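Local coordinates for proteasome assembly chaperone family protein (Pyrococcus furiosus, PDB 3VR0) that acts as an archaeal proteasome activator, although by family it is a homologue of the PAC2-type proteasome assembly chaperones, at residues T20-Y25 with A63-P68; I34-L39 with R100-V105; G46-E51 with V219-A224; H69-V74 with E83-E88; I138-G143 with G191-L196. All coordinates share one frame; numbering follows the deposited sequence.

Contact 1: residues T20-Y25 with A63-P68; sequences TTIVVY and AELYSP
The shortest polar pair joins Tyr25 OH to Glu64 OE2 at 2.4 Å, a very short bond, the phenol donating. The hydroxyl meets OE2 from above the carboxylate plane, with ring and carboxylate turned 78° against each other. Glu64 gets there by the crowded first torsion (chi1 56°) and an extended chain; its OE1 is salt-bridged to Lys61. At the far end Ser67 OG donates to Thr20 OG1 over 2.8 Å, and Thr20 OG1 is also bonded to Glu121. Between these ends lie two antiparallel hydrogen-bonded pairs, Thr21 with Tyr66 and Val23 with Glu64; three of the four N-H groups point nearly straight at their carbonyls, that of Glu64 less so (154°). On one face Val23 CG2 sits at the edge of the Tyr66 ring, 3.9 Å from CE2. On the other, the Ile22 and Leu65 side chains cross obliquely, CG1 to CD1 3.9 Å, and Thr20, just before the strand, sets CG2 3.6 Å from Leu65 CD2. Phe129 of helix 116-131 packs on Ile22, Val24 and Ala63 of this second face. Strand 21-24 is an outermost strand of the central sheet within this chain; strand 60-66 bonds through its other edge to strand 87-92.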
# COMPACT_ATOMS: atom_id res chain seq x y z
N THR C 20 10.70 -9.94 -6.90
CA THR C 20 11.56 -10.76 -6.11
C THR C 20 12.51 -11.59 -6.99
O THR C 20 12.09 -12.24 -7.94
CB THR C 20 10.67 -11.61 -5.21
OG1 THR C 20 9.88 -10.74 -4.38
CG2 THR C 20 11.49 -12.52 -4.33
N THR C 21 13.79 -11.54 -6.68
CA THR C 21 14.84 -12.17 -7.47
C THR C 21 15.64 -13.19 -6.63
O THR C 21 16.05 -12.92 -5.50
CB THR C 21 15.82 -11.06 -8.00
OG1 THR C 21 15.08 -10.14 -8.83
CG2 THR C 21 16.96 -11.65 -8.87
N ILE C 22 15.90 -14.35 -7.23
CA ILE C 22 16.79 -15.33 -6.67
C ILE C 22 18.06 -15.45 -7.51
O ILE C 22 17.99 -15.69 -8.71
CB ILE C 22 16.10 -16.71 -6.52
CG1 ILE C 22 14.84 -16.55 -5.67
CG2 ILE C 22 17.13 -17.74 -5.94
CD1 ILE C 22 14.01 -17.73 -5.53
N VAL C 23 19.20 -15.23 -6.87
CA VAL C 23 20.50 -15.34 -7.44
C VAL C 23 21.01 -16.74 -7.03
O VAL C 23 21.07 -17.05 -5.82
CB VAL C 23 21.44 -14.28 -6.81
CG1 VAL C 23 22.83 -14.38 -7.43
CG2 VAL C 23 20.89 -12.85 -7.01
N VAL C 24 21.37 -17.56 -8.03
CA VAL C 24 21.64 -18.99 -7.79
C VAL C 24 23.09 -19.23 -8.12
O VAL C 24 23.50 -18.94 -9.23
CB VAL C 24 20.78 -19.87 -8.66
CG1 VAL C 24 21.07 -21.41 -8.39
CG2 VAL C 24 19.31 -19.50 -8.49
N TYR C 25 23.86 -19.72 -7.15
CA TYR C 25 25.29 -19.86 -7.32
C TYR C 25 25.68 -21.13 -8.08
O TYR C 25 26.57 -21.07 -8.92
CB TYR C 25 26.03 -19.71 -5.98
CG TYR C 25 25.74 -18.32 -5.41
CD1 TYR C 25 26.01 -17.17 -6.17
CD2 TYR C 25 25.17 -18.16 -4.13
CE1 TYR C 25 25.74 -15.90 -5.67
CE2 TYR C 25 24.90 -16.92 -3.62
CZ TYR C 25 25.18 -15.78 -4.40
OH TYR C 25 24.91 -14.52 -3.90
N ALA C 63 21.97 -20.30 -2.96
CA ALA C 63 21.19 -19.23 -3.60
C ALA C 63 20.82 -18.13 -2.60
O ALA C 63 20.74 -18.38 -1.41
CB ALA C 63 19.93 -19.80 -4.23
N GLU C 64 20.60 -16.92 -3.08
CA GLU C 64 20.00 -15.94 -2.20
C GLU C 64 18.87 -15.14 -2.85
O GLU C 64 18.81 -14.96 -4.08
CB GLU C 64 21.05 -15.14 -1.37
CG GLU C 64 22.08 -14.43 -2.09
CD GLU C 64 23.36 -14.17 -1.24
OE1 GLU C 64 23.48 -14.61 -0.05
OE2 GLU C 64 24.25 -13.49 -1.79
N LEU C 65 17.91 -14.76 -2.01
CA LEU C 65 16.69 -14.10 -2.48
C LEU C 65 16.70 -12.64 -2.08
O LEU C 65 16.96 -12.31 -0.94
CB LEU C 65 15.47 -14.84 -1.94
CG LEU C 65 14.08 -14.38 -2.37
CD1 LEU C 65 13.07 -15.54 -2.32
CD2 LEU C 65 13.58 -13.15 -1.49
N TYR C 66 16.43 -11.75 -3.01
CA TYR C 66 16.23 -10.37 -2.69
C TYR C 66 14.85 -9.97 -3.17
O TYR C 66 14.35 -10.50 -4.17
CB TYR C 66 17.26 -9.50 -3.45
CG TYR C 66 18.72 -9.85 -3.09
CD1 TYR C 66 19.34 -9.28 -1.99
CD2 TYR C 66 19.45 -10.80 -3.84
CE1 TYR C 66 20.67 -9.60 -1.65
CE2 TYR C 66 20.80 -11.14 -3.52
CZ TYR C 66 21.39 -10.54 -2.44
OH TYR C 66 22.71 -10.83 -2.13
N SER C 67 14.26 -8.99 -2.50
CA SER C 67 12.91 -8.56 -2.84
C SER C 67 12.69 -7.07 -2.66
O SER C 67 13.02 -6.51 -1.62
CB SER C 67 11.93 -9.26 -1.91
OG SER C 67 10.62 -8.91 -2.33
N PRO C 68 12.08 -6.44 -3.65
CA PRO C 68 11.69 -5.02 -3.58
C PRO C 68 10.47 -4.84 -2.64
O PRO C 68 10.08 -3.69 -2.40
CB PRO C 68 11.30 -4.69 -5.05
CG PRO C 68 10.73 -6.15 -5.56
CD PRO C 68 11.81 -7.04 -4.99

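Contact 2: residues I34-L39 with R100-V105; sequences IFIEGL and RDLIIV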
# COMPACT_ATOMS: atom_id res chain seq x y z
N ILE C 34 13.54 -32.30 0.91
CA ILE C 34 12.50 -31.71 1.73
C ILE C 34 12.92 -30.25 1.87
O ILE C 34 14.11 -29.97 2.09
CB ILE C 34 12.35 -32.43 3.10
CG1 ILE C 34 11.78 -33.87 2.90
CG2 ILE C 34 11.44 -31.61 4.08
CD1 ILE C 34 11.87 -34.77 4.13
N PHE C 35 11.96 -29.33 1.67
CA PHE C 35 12.18 -27.90 1.87
C PHE C 35 11.90 -27.49 3.31
O PHE C 35 10.77 -27.56 3.76
CB PHE C 35 11.27 -27.15 0.88
CG PHE C 35 11.40 -25.64 0.90
CD1 PHE C 35 12.59 -25.02 1.21
CD2 PHE C 35 10.31 -24.82 0.50
CE1 PHE C 35 12.72 -23.63 1.20
CE2 PHE C 35 10.44 -23.42 0.50
CZ PHE C 35 11.63 -22.83 0.84
N ILE C 36 12.88 -26.98 4.00
CA ILE C 36 12.69 -26.58 5.36
C ILE C 36 12.79 -25.07 5.53
O ILE C 36 13.78 -24.46 5.07
CB ILE C 36 13.75 -27.22 6.28
CG1 ILE C 36 13.72 -28.75 6.15
CG2 ILE C 36 13.46 -26.88 7.79
CD1 ILE C 36 14.74 -29.41 7.03
N GLU C 37 11.79 -24.47 6.22
CA GLU C 37 11.73 -22.99 6.37
C GLU C 37 11.90 -22.52 7.82
O GLU C 37 11.15 -22.95 8.71
CB GLU C 37 10.45 -22.40 5.78
CG GLU C 37 10.27 -20.88 6.07
CD GLU C 37 9.57 -20.61 7.39
OE1 GLU C 37 8.80 -21.48 7.82
OE2 GLU C 37 9.82 -19.58 8.06
N GLY C 38 12.88 -21.67 8.03
CA GLY C 38 13.10 -21.01 9.32
C GLY C 38 13.44 -19.54 9.13
O GLY C 38 14.56 -19.10 9.36
N LEU C 39 12.45 -18.77 8.69
CA LEU C 39 12.59 -17.33 8.54
C LEU C 39 12.29 -16.62 9.89
O LEU C 39 11.75 -17.24 10.79
CB LEU C 39 11.63 -16.89 7.46
CG LEU C 39 12.11 -17.37 6.07
CD1 LEU C 39 10.99 -17.28 5.06
CD2 LEU C 39 13.30 -16.54 5.62
N ARG C 100 16.70 -37.99 3.47
CA ARG C 100 16.35 -37.14 2.31
C ARG C 100 17.37 -36.04 2.21
O ARG C 100 17.92 -35.63 3.22
CB ARG C 100 14.91 -36.61 2.42
CG ARG C 100 13.84 -37.73 2.38
CD ARG C 100 13.42 -38.09 0.98
NE ARG C 100 12.62 -37.03 0.37
CZ ARG C 100 11.34 -36.77 0.66
NH1 ARG C 100 10.65 -37.48 1.56
NH2 ARG C 100 10.74 -35.78 0.03
N ASP C 101 17.70 -35.64 1.00
CA ASP C 101 18.33 -34.35 0.77
C ASP C 101 17.43 -33.17 1.32
O ASP C 101 16.17 -33.29 1.37
CB ASP C 101 18.47 -34.15 -0.73
CG ASP C 101 19.44 -35.18 -1.40
OD1 ASP C 101 20.28 -35.81 -0.70
OD2 ASP C 101 19.33 -35.34 -2.62
N LEU C 102 18.09 -32.05 1.68
CA LEU C 102 17.41 -30.87 2.23
C LEU C 102 17.73 -29.61 1.47
O LEU C 102 18.87 -29.44 1.00
CB LEU C 102 17.74 -30.63 3.71
CG LEU C 102 17.50 -31.90 4.57
CD1 LEU C 102 18.01 -31.73 5.99
CD2 LEU C 102 16.00 -32.30 4.54
N ILE C 103 16.71 -28.74 1.37
CA ILE C 103 16.91 -27.31 1.14
C ILE C 103 16.36 -26.57 2.37
O ILE C 103 15.21 -26.83 2.82
CB ILE C 103 16.13 -26.83 -0.13
CG1 ILE C 103 16.57 -27.64 -1.36
CG2 ILE C 103 16.27 -25.24 -0.35
CD1 ILE C 103 15.81 -27.29 -2.62
N ILE C 104 17.15 -25.63 2.88
CA ILE C 104 16.79 -24.91 4.06
C ILE C 104 16.88 -23.43 3.74
O ILE C 104 17.88 -22.97 3.24
CB ILE C 104 17.71 -25.26 5.28
CG1 ILE C 104 17.69 -26.76 5.56
CG2 ILE C 104 17.26 -24.44 6.55
CD1 ILE C 104 18.89 -27.24 6.44
N VAL C 105 15.80 -22.69 3.99
CA VAL C 105 15.85 -21.24 3.77
C VAL C 105 15.81 -20.56 5.12
O VAL C 105 15.07 -20.98 6.01
CB VAL C 105 14.67 -20.72 2.87
CG1 VAL C 105 13.28 -20.98 3.51
CG2 VAL C 105 14.83 -19.25 2.55
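The Arg100 guanidinium has Ile34 CG1 over one face, 3.6 Å above the plane and offset toward its rim, the two side chains crossing at about a right angle. Bends at chi2 and chi3 fold the arginine back, and NE bonded to Asp32 O and NH1 salt-bridged to Glu137 hold the plane. The Phe35 ring has Ile103 O in its plane at the edge, 3.6 Å from CD1, while its CE1 lies equally near Val105 CG1. The ring belongs to, and the arginine lies just before, a parallel strand pair, 34-37 beside 102-105, at the heart of an alpha/beta/alpha sandwich, consistent with the phosphorylase-like clan to which the PAC2 family belongs. The strand axes diverge by only 20°. Five backbone bonds zip the pair in the alternating parallel pattern: Ile34 and Ile36 each donate and accept, and Gly38 N adds the last. The straightest is Ile36 N to Ile103 O, 2.6 Å with 174° at the hydrogen. Ile34, Ile36, Leu102 and Ile104 share one face, where Ile36 CD1 lies 4.0 Å from Leu102 CD2 and helix 45-57 packs on Ile36, Leu102 and Ile104. Phe35, Glu37, Ile103 and Val105 share the other; Phe35 and Glu37 meet Leu196 of helix 192-202. Val105 CG1 occupies the crowded position between backbone N and carbonyl carbon, which sets it against both Phe35 and Glu37 CB. Glu37 bends at chi2 so that its OE2 accepts from the backbone N of Leu39, two residues on, at 2.8 Å, met from above the carboxylate plane.

Contact 3: residues G46-E51 with V219-A224; sequences GKLAAE and VDAKAA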
# COMPACT_ATOMS: atom_id res chain seq x y z
N GLY C 46 11.86 -20.40 14.54
CA GLY C 46 12.14 -21.03 13.25
C GLY C 46 13.54 -20.69 12.79
O GLY C 46 14.27 -21.56 12.33
N LYS C 47 13.93 -19.43 12.93
CA LYS C 47 15.26 -19.00 12.53
C LYS C 47 16.42 -19.66 13.30
O LYS C 47 17.39 -20.11 12.69
CB LYS C 47 15.39 -17.49 12.58
CG LYS C 47 16.77 -17.03 12.15
CD LYS C 47 16.86 -15.52 12.13
CE LYS C 47 18.22 -15.07 11.58
NZ LYS C 47 18.09 -13.74 10.94
N LEU C 48 16.33 -19.70 14.64
CA LEU C 48 17.37 -20.34 15.46
C LEU C 48 17.48 -21.79 15.12
O LEU C 48 18.57 -22.30 14.96
CB LEU C 48 17.07 -20.25 16.95
CG LEU C 48 17.32 -18.91 17.63
CD1 LEU C 48 16.77 -19.04 19.03
CD2 LEU C 48 18.80 -18.59 17.67
N ALA C 49 16.34 -22.44 15.02
CA ALA C 49 16.22 -23.82 14.62
C ALA C 49 16.91 -24.03 13.25
O ALA C 49 17.76 -24.91 13.14
CB ALA C 49 14.79 -24.21 14.57
N ALA C 50 16.59 -23.22 12.24
CA ALA C 50 17.19 -23.42 10.91
C ALA C 50 18.69 -23.17 10.89
O ALA C 50 19.43 -23.95 10.28
CB ALA C 50 16.49 -22.59 9.81
N GLU C 51 19.13 -22.10 11.57
CA GLU C 51 20.56 -21.78 11.63
C GLU C 51 21.36 -22.88 12.33
O GLU C 51 22.48 -23.21 11.92
CB GLU C 51 20.82 -20.47 12.32
CG GLU C 51 20.43 -19.25 11.48
CD GLU C 51 20.64 -17.97 12.26
OE1 GLU C 51 20.52 -18.00 13.50
OE2 GLU C 51 20.97 -16.95 11.64
N VAL C 219 14.47 -13.87 22.15
CA VAL C 219 15.14 -14.91 21.38
C VAL C 219 15.04 -16.24 22.15
O VAL C 219 15.67 -16.41 23.18
CB VAL C 219 16.58 -14.57 21.13
CG1 VAL C 219 17.19 -15.57 20.19
CG2 VAL C 219 16.67 -13.18 20.51
N ASP C 220 14.22 -17.15 21.65
CA ASP C 220 13.82 -18.35 22.37
C ASP C 220 14.57 -19.64 21.94
O ASP C 220 14.02 -20.51 21.27
CB ASP C 220 12.31 -18.52 22.24
CG ASP C 220 11.73 -19.42 23.30
OD1 ASP C 220 12.50 -20.09 24.03
OD2 ASP C 220 10.49 -19.46 23.39
N ALA C 221 15.83 -19.74 22.34
CA ALA C 221 16.68 -20.89 22.00
C ALA C 221 16.09 -22.21 22.41
O ALA C 221 16.27 -23.20 21.70
CB ALA C 221 18.07 -20.73 22.57
N LYS C 222 15.37 -22.23 23.54
CA LYS C 222 14.82 -23.49 24.10
C LYS C 222 13.60 -24.00 23.34
O LYS C 222 13.40 -25.22 23.18
CB LYS C 222 14.52 -23.33 25.62
CG LYS C 222 13.74 -24.48 26.31
CD LYS C 222 13.99 -24.44 27.86
CE LYS C 222 12.78 -24.91 28.69
NZ LYS C 222 12.54 -26.40 28.63
N ALA C 223 12.74 -23.09 22.87
CA ALA C 223 11.64 -23.54 22.04
C ALA C 223 12.21 -23.98 20.67
O ALA C 223 11.73 -24.93 20.07
CB ALA C 223 10.49 -22.49 21.93
N ALA C 224 13.23 -23.28 20.20
CA ALA C 224 13.93 -23.65 18.95
C ALA C 224 14.43 -25.11 19.05
O ALA C 224 14.19 -25.93 18.13
CB ALA C 224 15.08 -22.71 18.70
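Two bonds can be named on the Asp220 carboxylate, one to each oxygen. OD1 accepts from Ala223 N at 3.2 Å, the amide approaching from well above the carboxylate plane, and OD2 is bonded to the hydroxyl of Ser214. The first of these makes Asp220 the N-cap of helix 221-235, and its own carbonyl begins the helical pattern by accepting from Ala224 N at 3.1 Å. This start is what helix 45-57 leans against, chiefly through Leu48. With CG anti to the carbonyl carbon (chi1 -76°), the leucine points at the capping turn, and its CD1 does most of the touching: the methyl lies 3.5 Å from Ala221 CA, equally near Ala221 N, and so rests on the peptide that links Asp220 to Ala221. On another side of the same methyl stands Val219 CG1, 3.7 Å away. The contact therefore joins the early turns of two helices that lie on one face of the central sheet of the alpha/beta fold, where both reach Met141 of strand 137-145. Small residues let the backbones come close. Ala224 CB points at the first helix and meets Leu48 CB at 3.6 Å; beside it the CA atoms of Ala49 and Ala224 are 4.9 Å apart. Ala49 CB comes to 4.0 Å from Ala224 O, a plain van der Waals contact. Arg247 of helix 242-256 packs on Leu48, Val219 and Ala221 alike.

Contact 4: residues H69-V74 with E83-E88; sequences HFMHQV and ELMKNE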
# COMPACT_ATOMS: atom_id res chain seq x y z
N HIS C 69 9.91 -5.93 -2.10
CA HIS C 69 8.86 -5.88 -1.06
C HIS C 69 9.45 -5.92 0.34
O HIS C 69 8.71 -5.77 1.31
CB HIS C 69 7.86 -7.01 -1.20
CG HIS C 69 7.07 -6.92 -2.47
ND1 HIS C 69 5.93 -6.13 -2.57
CD2 HIS C 69 7.27 -7.46 -3.70
CE1 HIS C 69 5.47 -6.21 -3.81
NE2 HIS C 69 6.25 -7.01 -4.51
N PHE C 70 10.77 -6.14 0.47
CA PHE C 70 11.40 -6.12 1.79
C PHE C 70 11.58 -4.67 2.20
O PHE C 70 11.52 -3.78 1.36
CB PHE C 70 12.78 -6.80 1.75
CG PHE C 70 12.74 -8.32 1.69
CD1 PHE C 70 11.57 -9.02 2.02
CD2 PHE C 70 13.88 -9.05 1.34
CE1 PHE C 70 11.54 -10.46 2.00
CE2 PHE C 70 13.86 -10.49 1.28
CZ PHE C 70 12.68 -11.18 1.62
N MET C 71 11.85 -4.41 3.48
CA MET C 71 12.12 -3.02 3.91
C MET C 71 13.23 -2.37 3.05
O MET C 71 14.24 -3.02 2.67
CB MET C 71 12.49 -3.01 5.39
CG MET C 71 12.83 -1.64 5.97
SD MET C 71 11.48 -0.44 5.82
CE MET C 71 12.53 0.93 6.35
N HIS C 72 13.02 -1.09 2.77
CA HIS C 72 13.84 -0.35 1.84
C HIS C 72 15.14 0.13 2.49
O HIS C 72 15.40 1.33 2.60
CB HIS C 72 13.04 0.82 1.24
CG HIS C 72 12.35 1.70 2.25
ND1 HIS C 72 11.10 1.40 2.78
CD2 HIS C 72 12.71 2.89 2.80
CE1 HIS C 72 10.74 2.36 3.61
NE2 HIS C 72 11.69 3.27 3.65
N GLN C 73 15.96 -0.83 2.93
CA GLN C 73 17.23 -0.49 3.58
C GLN C 73 18.28 -1.55 3.30
O GLN C 73 17.99 -2.66 2.84
CB GLN C 73 17.07 -0.43 5.10
CG GLN C 73 16.87 -1.85 5.71
CD GLN C 73 16.17 -1.83 7.09
OE1 GLN C 73 15.98 -2.87 7.70
NE2 GLN C 73 15.81 -0.66 7.56
N VAL C 74 19.50 -1.19 3.66
CA VAL C 74 20.66 -2.08 3.64
C VAL C 74 21.03 -2.39 5.08
O VAL C 74 20.73 -1.60 5.95
CB VAL C 74 21.72 -1.32 2.80
CG1 VAL C 74 22.98 -1.02 3.50
CG2 VAL C 74 21.77 -1.86 1.36
N GLU C 83 24.74 -4.58 2.72
CA GLU C 83 24.00 -5.49 1.88
C GLU C 83 22.47 -5.35 2.04
O GLU C 83 21.96 -5.28 3.15
CB GLU C 83 24.41 -6.93 2.22
CG GLU C 83 24.02 -7.92 1.17
CD GLU C 83 24.67 -9.29 1.39
OE1 GLU C 83 24.83 -9.71 2.55
OE2 GLU C 83 25.00 -9.96 0.38
N LEU C 84 21.75 -5.39 0.93
CA LEU C 84 20.31 -5.51 0.97
C LEU C 84 19.87 -6.65 1.88
O LEU C 84 20.62 -7.62 2.11
CB LEU C 84 19.75 -5.76 -0.43
CG LEU C 84 19.87 -4.67 -1.48
CD1 LEU C 84 19.34 -5.27 -2.77
CD2 LEU C 84 19.07 -3.43 -1.10
N MET C 85 18.64 -6.54 2.36
CA MET C 85 18.05 -7.61 3.10
C MET C 85 17.72 -8.76 2.16
O MET C 85 17.45 -8.54 0.96
CB MET C 85 16.84 -7.11 3.87
CG MET C 85 17.30 -6.10 5.02
SD MET C 85 16.08 -5.92 6.27
CE MET C 85 14.94 -5.11 5.22
N LYS C 86 17.80 -9.97 2.68
CA LYS C 86 17.82 -11.13 1.81
C LYS C 86 17.41 -12.37 2.57
O LYS C 86 17.34 -12.36 3.82
CB LYS C 86 19.24 -11.29 1.20
CG LYS C 86 20.30 -11.79 2.26
CD LYS C 86 21.77 -11.70 1.73
CE LYS C 86 22.71 -12.34 2.75
NZ LYS C 86 24.12 -12.25 2.30
N ASN C 87 17.05 -13.41 1.82
CA ASN C 87 16.93 -14.75 2.38
C ASN C 87 18.04 -15.59 1.71
O ASN C 87 18.55 -15.22 0.61
CB ASN C 87 15.56 -15.36 2.09
CG ASN C 87 14.40 -14.56 2.71
OD1 ASN C 87 13.25 -14.77 2.32
ND2 ASN C 87 14.70 -13.63 3.66
N GLU C 88 18.39 -16.71 2.34
CA GLU C 88 19.48 -17.54 1.87
C GLU C 88 18.99 -18.93 1.81
O GLU C 88 18.27 -19.35 2.72
CB GLU C 88 20.66 -17.48 2.84
CG GLU C 88 21.31 -16.11 2.96
CD GLU C 88 22.45 -16.08 4.01
OE1 GLU C 88 22.37 -16.77 5.07
OE2 GLU C 88 23.46 -15.37 3.75
O HOH W 1 16.41 -4.62 1.57
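A short beta hairpin, strands 73-76 and 82-84, the loop leading into it and the step from strand 82-84 into strand 87-92 of the main sheet make up this contact, which also carries His69, a ligand of a bound gold ion together with Glu121. Next to the paired strands, at Met71 to Met85, the backbones part, and one water bridges the seam: it donates to Met71 O (2.9 Å) and to Gln73 O, and accepts from Met85 N (3.0 Å). Three bonds thus satisfy polar backbone atoms that do not reach each other. Met85 turns its side chain inward, bent at chi3, so that CE presses on Met71 CB at 3.2 Å, tighter than usual van der Waals contact. The Phe70 ring reaches across edge-on: Met85 O lies in its plane, 3.6 Å from CD2, and CZ approaches Asn87 OD1 at 3.7 Å, the ring and amide planes 48° apart. Asn87 ND2 is bonded to Thr109 O, which fixes that amide. An alanine in place of Phe70 would remove these edge contacts and the packing on Leu65, and would probably loosen the loop next to His69. Within segment 83-88, Lys86 NZ bridges two acids, Glu83 OE1 at 2.6 Å and, more loosely, Glu88 OE2 at 3.5 Å, tying one strand to the next. His72, centre of an inverse gamma turn, bonds Ser116 of a neighbouring subunit. Gln73 and Val74 pair antiparallel with a strand of that subunit, an arrangement typical of intersubunit beta-sheet extension by a hairpin.

Contact 5: residues I138-G143 with G191-L196; sequences IITMGG and GAAGLL
Around Thr140 and Ala193 the strand and helix press closely together, whereas toward Leu196 they part; the CA atoms of Thr140 and Ala193 are 5.1 Å apart, those of Ile138 and Leu196 7.7 Å. The segments run nearly antiparallel, at 158°, with strand 138-143 against the first turns of helix 192-202. In the tight part Thr140 OG1 donates to Ala193 O over 2.9 Å, arriving in the carbonyl plane on a lone pair. The crowded first torsion (chi1 62°) aims the hydroxyl there and brings CG2 along the same carbonyl, 3.5 Å from Ala193 O. The loose part is no solvent side, for every touching residue is buried. Ile138 CG2 comes only to 4.4 Å from Leu196 CB, although its CD1 reaches Leu196 O at 3.6 Å; Glu37 of the adjacent strand packs on both Ala193 and Leu196. Gly191, at the N-cap, accepts with one carbonyl from both Gly194 N and Leu195 N, and its positive phi favours glycine. A valine in place of Thr140 would lose the hydroxyl bond and would probably fix the first helical turn less precisely. A buried hydroxyl bonded to a helix carbonyl, the one hydrogen bond across the two segments amid van der Waals contacts, is consistent with Thr140 giving the contact between them its direction, while Ile138 and Leu196 supply looser hydrophobic cover.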
# COMPACT_ATOMS: atom_id res chain seq x y z
N ILE C 138 7.39 -30.12 2.33
CA ILE C 138 7.79 -28.88 3.00
C ILE C 138 7.65 -29.03 4.49
O ILE C 138 6.64 -29.51 4.93
CB ILE C 138 6.89 -27.73 2.55
CG1 ILE C 138 6.99 -27.50 1.05
CG2 ILE C 138 7.24 -26.43 3.24
CD1 ILE C 138 5.74 -26.75 0.41
N ILE C 139 8.62 -28.56 5.27
CA ILE C 139 8.43 -28.52 6.71
C ILE C 139 8.67 -27.08 7.13
O ILE C 139 9.71 -26.53 6.83
CB ILE C 139 9.46 -29.45 7.41
CG1 ILE C 139 9.25 -30.92 6.99
CG2 ILE C 139 9.32 -29.31 8.91
CD1 ILE C 139 10.27 -31.90 7.69
N THR C 140 7.71 -26.43 7.79
CA THR C 140 7.98 -25.06 8.27
C THR C 140 8.12 -25.04 9.79
O THR C 140 7.47 -25.78 10.48
CB THR C 140 6.88 -24.06 7.82
OG1 THR C 140 5.66 -24.47 8.37
CG2 THR C 140 6.69 -24.08 6.26
N MET C 141 8.99 -24.18 10.28
CA MET C 141 9.30 -24.11 11.66
C MET C 141 9.03 -22.69 12.07
O MET C 141 9.37 -21.75 11.34
CB MET C 141 10.79 -24.42 11.86
CG MET C 141 11.19 -25.82 11.23
SD MET C 141 12.87 -26.21 11.71
CE MET C 141 13.76 -24.82 11.08
N GLY C 142 8.47 -22.52 13.26
CA GLY C 142 8.34 -21.20 13.84
C GLY C 142 7.76 -21.25 15.27
O GLY C 142 7.81 -22.28 15.94
N GLY C 143 7.21 -20.12 15.71
CA GLY C 143 6.69 -19.96 17.08
C GLY C 143 5.18 -19.83 17.14
O GLY C 143 4.53 -19.44 16.15
N GLY C 191 2.37 -15.47 7.59
CA GLY C 191 3.66 -15.37 6.89
C GLY C 191 4.13 -16.69 6.28
O GLY C 191 3.35 -17.57 6.07
N ALA C 192 5.43 -16.82 6.02
CA ALA C 192 5.98 -17.96 5.26
C ALA C 192 5.73 -19.31 5.91
O ALA C 192 5.38 -20.27 5.22
CB ALA C 192 7.45 -17.75 4.96
N ALA C 193 5.79 -19.38 7.24
CA ALA C 193 5.44 -20.67 7.89
C ALA C 193 4.08 -21.19 7.49
O ALA C 193 3.81 -22.42 7.49
CB ALA C 193 5.55 -20.56 9.39
N GLY C 194 3.19 -20.26 7.13
CA GLY C 194 1.88 -20.65 6.64
C GLY C 194 1.77 -20.65 5.14
O GLY C 194 1.29 -21.62 4.57
N LEU C 195 2.14 -19.55 4.47
CA LEU C 195 1.91 -19.44 3.01
C LEU C 195 2.64 -20.52 2.19
O LEU C 195 2.08 -21.01 1.19
CB LEU C 195 2.36 -18.07 2.48
CG LEU C 195 1.54 -16.84 2.88
CD1 LEU C 195 1.86 -15.70 1.96
CD2 LEU C 195 0.01 -17.19 2.88
N LEU C 196 3.86 -20.90 2.61
CA LEU C 196 4.56 -21.99 1.86
C LEU C 196 3.72 -23.22 1.77
O LEU C 196 3.65 -23.85 0.71
CB LEU C 196 5.94 -22.31 2.44
CG LEU C 196 6.90 -21.13 2.27
CD1 LEU C 196 8.24 -21.38 3.04
CD2 LEU C 196 7.17 -20.83 0.82

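How the contacts relate
The centres of contacts 2, 3 and 5 lie within about 8 Å of the chain's centre; those of contacts 1 and 4 lie about 18 Å from it, contact 4 still buried, contact 1 only partly, and both touch the second subunit. Contacts 1 and 2 pair strands of one sheet through backbone bonds, antiparallel at its border and parallel in its middle. Contacts 3 and 5 instead set helices on a helix or on the sheet, and rely on alanines with few polar links. Strand 34-37 of contact 2 bonds directly to strand 137-145 of contact 5, whose Met141 packs against contact 3. Contact 4, richest in charge and the one with a bridging water, joins contact 1 through Leu65 and Asn87.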